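Local structure of transcription factor cep-1 (Caenorhabditis elegans, 1T4W) at residues Ala20-Ser25 / Tyr30-Met35; Leu58-Val63 / Ala131-Ile136; Arg176-Ala179 / Arg183-Lys186. The protein activates transcription by binding the same DNA consensus as p53, promoting apoptosis after DNA damage and other stress and ensuring proper meiotic chromosome segregation. All blocks are in the same frame, centred on the assembly; numbering follows the deposited sequence.

Interaction 1. Residues Ala20-Ser25 / Tyr30-Met35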
# COMPACT_ATOMS: atom_id res chain seq x y z
N ALA A 20 12.96 2.25 -2.62
CA ALA A 20 13.04 3.18 -3.74
C ALA A 20 11.65 3.28 -4.36
O ALA A 20 10.88 2.31 -4.36
CB ALA A 20 14.02 2.66 -4.77
N PHE A 21 11.35 4.45 -4.90
CA PHE A 21 10.05 4.73 -5.50
C PHE A 21 10.24 5.34 -6.87
O PHE A 21 11.21 6.05 -7.10
CB PHE A 21 9.28 5.70 -4.58
CG PHE A 21 7.94 6.11 -5.12
CD1 PHE A 21 7.84 6.98 -6.20
CD2 PHE A 21 6.77 5.61 -4.56
CE1 PHE A 21 6.60 7.34 -6.72
CE2 PHE A 21 5.52 5.96 -5.06
CZ PHE A 21 5.44 6.83 -6.15
N ALA A 22 9.33 5.05 -7.78
CA ALA A 22 9.42 5.63 -9.11
C ALA A 22 8.04 5.66 -9.74
O ALA A 22 7.09 5.04 -9.25
CB ALA A 22 10.40 4.84 -10.00
N ILE A 23 7.94 6.39 -10.84
CA ILE A 23 6.71 6.53 -11.59
C ILE A 23 7.03 5.96 -12.94
O ILE A 23 8.17 6.09 -13.39
CB ILE A 23 6.33 8.00 -11.80
CG1 ILE A 23 6.21 8.72 -10.45
CG2 ILE A 23 5.02 8.07 -12.56
CD1 ILE A 23 5.07 8.27 -9.59
N SER A 24 6.05 5.34 -13.59
CA SER A 24 6.28 4.79 -14.91
C SER A 24 6.02 5.90 -15.92
O SER A 24 5.60 7.00 -15.55
CB SER A 24 5.34 3.62 -15.18
OG SER A 24 4.00 4.07 -15.33
N SER A 25 6.29 5.61 -17.19
CA SER A 25 6.05 6.59 -18.24
C SER A 25 4.56 6.89 -18.26
O SER A 25 4.14 7.95 -18.70
CB SER A 25 6.48 6.04 -19.60
OG SER A 25 5.53 5.11 -20.07
N TYR A 30 5.40 2.97 -8.47
CA TYR A 30 6.09 1.72 -8.15
C TYR A 30 6.98 1.84 -6.92
O TYR A 30 7.73 2.80 -6.77
CB TYR A 30 6.97 1.27 -9.33
CG TYR A 30 6.19 0.92 -10.58
CD1 TYR A 30 5.44 1.87 -11.26
CD2 TYR A 30 6.20 -0.39 -11.07
CE1 TYR A 30 4.70 1.54 -12.40
CE2 TYR A 30 5.47 -0.74 -12.21
CZ TYR A 30 4.73 0.23 -12.87
OH TYR A 30 4.04 -0.11 -14.00
N LEU A 31 6.88 0.86 -6.05
CA LEU A 31 7.70 0.83 -4.84
C LEU A 31 8.49 -0.48 -4.74
O LEU A 31 7.95 -1.56 -5.02
CB LEU A 31 6.82 0.97 -3.58
CG LEU A 31 7.52 0.64 -2.25
CD1 LEU A 31 8.46 1.79 -1.87
CD2 LEU A 31 6.48 0.43 -1.15
N TRP A 32 9.76 -0.39 -4.37
CA TRP A 32 10.58 -1.57 -4.14
C TRP A 32 11.11 -1.32 -2.75
O TRP A 32 11.56 -0.21 -2.46
CB TRP A 32 11.76 -1.67 -5.11
CG TRP A 32 11.38 -1.80 -6.58
CD1 TRP A 32 11.28 -2.95 -7.31
CD2 TRP A 32 11.05 -0.73 -7.46
NE1 TRP A 32 10.92 -2.66 -8.61
CE2 TRP A 32 10.77 -1.30 -8.72
CE3 TRP A 32 10.96 0.66 -7.30
CZ2 TRP A 32 10.40 -0.52 -9.83
CZ3 TRP A 32 10.60 1.43 -8.40
CH2 TRP A 32 10.32 0.84 -9.65
N THR A 33 11.05 -2.33 -1.88
CA THR A 33 11.56 -2.18 -0.51
C THR A 33 11.98 -3.54 0.02
O THR A 33 11.54 -4.57 -0.49
CB THR A 33 10.45 -1.61 0.44
OG1 THR A 33 10.90 -1.61 1.80
CG2 THR A 33 9.19 -2.46 0.33
N LYS A 34 12.85 -3.55 1.03
CA LYS A 34 13.27 -4.81 1.65
C LYS A 34 12.19 -5.10 2.68
O LYS A 34 11.47 -4.18 3.09
CB LYS A 34 14.59 -4.65 2.41
CG LYS A 34 15.80 -4.28 1.59
CD LYS A 34 16.95 -4.23 2.54
CE LYS A 34 18.21 -3.74 1.88
NZ LYS A 34 19.33 -3.88 2.86
N MET A 35 12.06 -6.35 3.12
CA MET A 35 11.06 -6.63 4.15
C MET A 35 11.64 -6.18 5.49
O MET A 35 12.85 -5.96 5.60
CB MET A 35 10.68 -8.13 4.17
CG MET A 35 11.73 -9.10 4.66
SD MET A 35 10.98 -10.76 5.00
CE MET A 35 10.51 -10.56 6.71
O HOH W 1 2.74 1.75 -15.37
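Tyr30 and Trp32 both hold CG anti to the carbonyl carbon, with chi1 at -65° and -63°, and this shared setting brings the indole edge to Ala20 and Ala22 and the phenol ring to Ser24, just past the end of the strand. The two strands form an antiparallel hairpin, and it illustrates how a backbone ladder and its side chains fix one register. Ala20 and Trp32 make a hydrogen-bonded pair: Ala20 N reaches Trp32 O at 2.8 Å, and the return bond from Trp32 N to Ala20 O is 2.9 Å and nearly straight (169° at the hydrogen). Ala22 and Tyr30 repeat the pattern, Tyr30 N lying 2.8 Å from Ala22 O. Between them Phe21 and Leu31 form a non-hydrogen-bonded pair, where Phe21 CA gives a CA-H...O contact of 3.3 Å to Tyr30 O, and that same oxygen stands over one face of the Phe21 ring. On the sheet face shared by Ala20, Ala22, Tyr30 and Trp32, the indole presents its edge: Ala22 CB meets Trp32 CZ3 at 3.8 Å, nearly in the ring plane. Further along, Ser24 CB comes within 3.5 Å of Tyr30 CE1. A water joins Ser24 OG to Tyr30 OH, 2.7 Å from the latter, and the phenol oxygen is also hydrogen-bonded to Lys173 NZ. A leucine in place of Tyr30 would probably leave both the water and Lys173 without their phenol mate and open a gap beside Ser24. Phe188 of helix 181-194 meets the rings of Tyr30 and Trp32 on that face, whereas Phe21 and Leu31 turn to strand 3-8. Strand 19-23 forms the edge of the mixed sheet, and Leu31 and Thr33 continue it by backbone bonds to strand 166-177.

Interaction 2. Residues Leu58-Val63 / Ala131-Ile136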
# COMPACT_ATOMS: atom_id res chain seq x y z
N LEU A 58 -9.89 5.86 6.91
CA LEU A 58 -9.07 5.44 5.79
C LEU A 58 -8.74 3.95 5.93
O LEU A 58 -8.21 3.52 6.94
CB LEU A 58 -7.77 6.23 5.74
CG LEU A 58 -6.91 5.96 4.49
CD1 LEU A 58 -7.46 6.74 3.29
CD2 LEU A 58 -5.49 6.39 4.76
N ARG A 59 -9.08 3.17 4.91
CA ARG A 59 -8.78 1.75 4.93
C ARG A 59 -7.53 1.50 4.11
O ARG A 59 -7.35 2.09 3.04
CB ARG A 59 -9.96 0.93 4.38
CG ARG A 59 -11.11 0.74 5.37
CD ARG A 59 -12.29 -0.06 4.75
NE ARG A 59 -12.97 0.66 3.66
CZ ARG A 59 -12.92 0.32 2.38
NH1 ARG A 59 -12.21 -0.74 1.99
NH2 ARG A 59 -13.62 0.99 1.47
N ILE A 60 -6.66 0.63 4.61
CA ILE A 60 -5.40 0.30 3.94
C ILE A 60 -5.36 -1.22 3.70
O ILE A 60 -5.50 -2.00 4.64
CB ILE A 60 -4.20 0.68 4.82
CG1 ILE A 60 -4.26 2.17 5.18
CG2 ILE A 60 -2.89 0.35 4.08
CD1 ILE A 60 -3.45 2.53 6.41
N ARG A 61 -5.16 -1.61 2.45
CA ARG A 61 -5.10 -3.01 2.07
C ARG A 61 -3.85 -3.31 1.25
O ARG A 61 -3.25 -2.42 0.65
CB ARG A 61 -6.32 -3.39 1.21
CG ARG A 61 -7.69 -3.39 1.93
CD ARG A 61 -8.71 -4.17 1.04
NE ARG A 61 -8.36 -5.58 0.99
CZ ARG A 61 -8.83 -6.45 0.11
NH1 ARG A 61 -8.44 -7.72 0.17
NH2 ARG A 61 -9.66 -6.06 -0.86
N PHE A 62 -3.47 -4.58 1.24
CA PHE A 62 -2.32 -4.99 0.47
C PHE A 62 -2.78 -6.27 -0.23
O PHE A 62 -2.91 -7.35 0.38
CB PHE A 62 -1.10 -5.20 1.37
CG PHE A 62 0.18 -5.41 0.59
CD1 PHE A 62 0.62 -4.44 -0.32
CD2 PHE A 62 0.94 -6.57 0.78
CE1 PHE A 62 1.80 -4.62 -1.05
CE2 PHE A 62 2.13 -6.77 0.05
CZ PHE A 62 2.57 -5.79 -0.86
N VAL A 63 -3.04 -6.12 -1.52
CA VAL A 63 -3.58 -7.20 -2.35
C VAL A 63 -2.74 -7.57 -3.56
O VAL A 63 -1.75 -6.90 -3.90
CB VAL A 63 -4.99 -6.79 -2.87
CG1 VAL A 63 -5.82 -6.24 -1.71
CG2 VAL A 63 -4.88 -5.72 -3.99
N ALA A 131 -2.81 11.69 5.82
CA ALA A 131 -2.57 10.66 6.80
C ALA A 131 -1.14 10.22 6.57
O ALA A 131 -0.76 9.88 5.45
CB ALA A 131 -3.52 9.48 6.61
N ASN A 132 -0.36 10.23 7.65
CA ASN A 132 1.03 9.80 7.62
C ASN A 132 1.21 8.57 8.49
O ASN A 132 0.59 8.43 9.55
CB ASN A 132 1.93 10.92 8.15
CG ASN A 132 1.85 12.17 7.31
OD1 ASN A 132 1.82 12.09 6.08
ND2 ASN A 132 1.82 13.32 7.95
N PHE A 133 2.06 7.66 8.02
CA PHE A 133 2.37 6.45 8.78
C PHE A 133 3.42 5.65 8.03
O PHE A 133 3.67 5.88 6.84
CB PHE A 133 1.10 5.58 8.96
CG PHE A 133 0.43 5.19 7.66
CD1 PHE A 133 0.82 4.05 6.96
CD2 PHE A 133 -0.57 6.00 7.12
CE1 PHE A 133 0.24 3.72 5.72
CE2 PHE A 133 -1.17 5.68 5.88
CZ PHE A 133 -0.76 4.53 5.18
N ASP A 134 4.06 4.74 8.75
CA ASP A 134 5.00 3.87 8.09
C ASP A 134 4.31 2.55 7.88
O ASP A 134 3.47 2.15 8.69
CB ASP A 134 6.21 3.58 8.96
CG ASP A 134 7.08 4.79 9.13
OD1 ASP A 134 7.26 5.52 8.14
OD2 ASP A 134 7.57 4.98 10.26
N ILE A 135 4.62 1.90 6.78
CA ILE A 135 4.10 0.56 6.57
C ILE A 135 5.33 -0.34 6.55
O ILE A 135 6.41 0.08 6.09
CB ILE A 135 3.33 0.44 5.24
CG1 ILE A 135 2.82 -1.00 5.09
CG2 ILE A 135 4.21 0.85 4.09
CD1 ILE A 135 1.72 -1.16 4.04
N ILE A 136 5.21 -1.55 7.08
CA ILE A 136 6.35 -2.46 7.08
C ILE A 136 5.87 -3.85 6.64
O ILE A 136 4.82 -4.32 7.10
CB ILE A 136 7.03 -2.48 8.50
CG1 ILE A 136 8.23 -3.42 8.48
CG2 ILE A 136 6.03 -2.95 9.58
CD1 ILE A 136 8.97 -3.46 9.81
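Ile60 and Phe133 approach from opposite directions, each on its own sheet, and their contact is the tight part of this interface. The methyl CD1 of Ile60 sits over one face of the Phe133 ring, 4.0 Å from the ring centroid and 29° off its normal, a clear CH-pi contact. It leans toward the far rim, where Ile60 CD1 comes within 3.6 Å of Phe133 CZ. In Phe133 CG lies between the backbone N and the carbonyl carbon (chi1 56°), which directs the ring toward Ile60. Next to this pair the packing is lighter: Leu58 CD2 touches Ala131 CB at 4.1 Å, a branched side chain meeting a single methyl. At the other end, Phe62 and Ile135 point inward without meeting the opposite segment closely, and Phe101 of strand 101-104 touches both. Away from the interface the side chains are polar. Arg59, salt-bridged to Asp160, and Asn132 are partly exposed to solvent, whereas Arg61 and Asp134 are buried and satisfied by Asp81 and Asn105. The arrangement is the beta sandwich of the p53-family DNA-binding domain, strand 57-65 belonging to the mixed sheet and strand 130-137 to the antiparallel one. These two segments meet through dispersion and CH-pi contact, with no hydrogen bond between them, so the fit rests on side-chain shape.

Interaction 3. Residues Arg176-Ala179 / Arg183-Lys186; sequences RIVA and RDWK
Asp184 gives up more surface than any other residue here, and its carboxylate splits its two oxygens between unlike neighbours. Asp184 OD1 faces the guanidinium of Arg176 at 3.5 Å from NH1, a salt bridge without a hydrogen bond. Asp184 OD2 instead rests against the isopropyl group of Val178, 3.4 Å from CG2 and 3.6 Å from CG1. The two charged side chains cross at about a right angle, and their flat ends are turned 48° apart, so the carboxylate approaches the guanidinium obliquely and does not pair with it in a flat, two-pronged way. The bend of the arginine chain at chi3 (69°) brings the guanidinium round beside Val178, whose CG1 lies 3.6 Å above the guanidinium plane of Arg176, toward its rim. Val178 thus touches both charged groups: CG1 lies over the guanidinium, and its methyls meet Asp184 OD2 from the opposite direction.

The setting is the junction between strand 166-177, the last in the chain, and helix 181-194. In p53 the equivalent strand end and helix, with the neighbouring hairpin, form the loop-sheet-helix motif that contacts DNA, and the same role is probable in this domain. Because Asp184 lies in the first turn of the helix, the helix's amino end would probably help to stabilise its negative charge, along with Arg176. The arginine has a stronger partner of its own: NH2 makes a salt bridge to Glu141, a residue placed in sequence between the zinc ligands Cys139 and Cys143. Its guanidinium is therefore shared between two acids, one on the helix and one in the zinc-binding region. The backbone of Ile177 also bonds to Glu141, and the side chain of Val178 stands about 13 Å from the zinc ion.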
# COMPACT_ATOMS: atom_id res chain seq x y z
N ARG A 176 7.08 -4.23 -4.81
CA ARG A 176 7.88 -5.45 -4.82
C ARG A 176 8.75 -5.47 -3.57
O ARG A 176 9.37 -4.47 -3.24
CB ARG A 176 8.75 -5.53 -6.08
CG ARG A 176 7.98 -5.90 -7.33
CD ARG A 176 8.94 -6.22 -8.48
NE ARG A 176 9.66 -7.46 -8.23
CZ ARG A 176 10.82 -7.78 -8.78
NH1 ARG A 176 11.41 -6.94 -9.62
NH2 ARG A 176 11.39 -8.94 -8.49
N ILE A 177 8.75 -6.60 -2.87
CA ILE A 177 9.53 -6.75 -1.66
C ILE A 177 10.67 -7.69 -2.07
O ILE A 177 10.48 -8.90 -2.22
CB ILE A 177 8.65 -7.33 -0.53
CG1 ILE A 177 7.47 -6.38 -0.27
CG2 ILE A 177 9.48 -7.43 0.76
CD1 ILE A 177 6.14 -7.06 -0.22
N VAL A 178 11.84 -7.10 -2.25
CA VAL A 178 13.01 -7.79 -2.76
C VAL A 178 14.25 -7.57 -1.90
O VAL A 178 14.22 -6.80 -0.96
CB VAL A 178 13.32 -7.26 -4.16
CG1 VAL A 178 12.14 -7.49 -5.07
CG2 VAL A 178 13.63 -5.75 -4.08
N ALA A 179 15.35 -8.21 -2.28
CA ALA A 179 16.62 -8.11 -1.55
C ALA A 179 17.40 -6.82 -1.83
O ALA A 179 18.01 -6.22 -0.94
CB ALA A 179 17.49 -9.33 -1.88
N ARG A 183 18.61 -2.21 -7.23
CA ARG A 183 18.87 -2.91 -8.48
C ARG A 183 17.61 -2.88 -9.35
O ARG A 183 17.63 -2.43 -10.50
CB ARG A 183 19.25 -4.38 -8.23
CG ARG A 183 19.21 -5.27 -9.49
CD ARG A 183 19.41 -6.73 -9.14
NE ARG A 183 20.67 -6.94 -8.42
CZ ARG A 183 20.97 -8.06 -7.76
NH1 ARG A 183 22.13 -8.18 -7.14
NH2 ARG A 183 20.12 -9.07 -7.73
N ASP A 184 16.49 -3.31 -8.77
CA ASP A 184 15.23 -3.37 -9.50
C ASP A 184 14.72 -1.98 -9.91
O ASP A 184 14.23 -1.79 -11.03
CB ASP A 184 14.19 -4.12 -8.67
CG ASP A 184 14.57 -5.60 -8.47
OD1 ASP A 184 14.87 -6.24 -9.48
OD2 ASP A 184 14.56 -6.10 -7.33
N TRP A 185 14.85 -1.02 -9.00
CA TRP A 185 14.45 0.36 -9.29
C TRP A 185 15.27 0.90 -10.47
O TRP A 185 14.73 1.53 -11.38
CB TRP A 185 14.73 1.25 -8.07
CG TRP A 185 14.76 2.74 -8.38
CD1 TRP A 185 13.68 3.58 -8.51
CD2 TRP A 185 15.93 3.58 -8.49
NE1 TRP A 185 14.10 4.88 -8.70
CE2 TRP A 185 15.47 4.91 -8.69
CE3 TRP A 185 17.31 3.34 -8.44
CZ2 TRP A 185 16.35 5.99 -8.84
CZ3 TRP A 185 18.19 4.42 -8.59
CH2 TRP A 185 17.70 5.73 -8.79
N LYS A 186 16.58 0.66 -10.44
CA LYS A 186 17.43 1.18 -11.52
C LYS A 186 17.10 0.54 -12.86
O LYS A 186 17.05 1.23 -13.90
CB LYS A 186 18.91 0.98 -11.17
CG LYS A 186 19.91 1.38 -12.27
CD LYS A 186 19.75 2.84 -12.75
CE LYS A 186 19.99 3.88 -11.67
NZ LYS A 186 20.39 5.21 -12.31

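Overall arrangement
Interactions 1 and 3 are neighbours, their centres 7 Å apart, and build one unit at the end of the mixed sheet. Leu31 O and Arg176 N lie 2.8 Å apart, a probable hydrogen bond between adjacent strands, and Trp32 CD1 packs at 3.4 Å on Asp184 CB. Interaction 2 lies deeper, 5 Å from the chain centre, with its centre 16 Å from interaction 1 and 20 Å from interaction 3. It still touches interaction 3, through Phe62 CZ and Ile177 CD1 at 3.8 Å. All three reach the same sheet. Interaction 3 comes nearer the metal region, with the Val178 side chain about 11 Å from that of the zinc ligand Cys143.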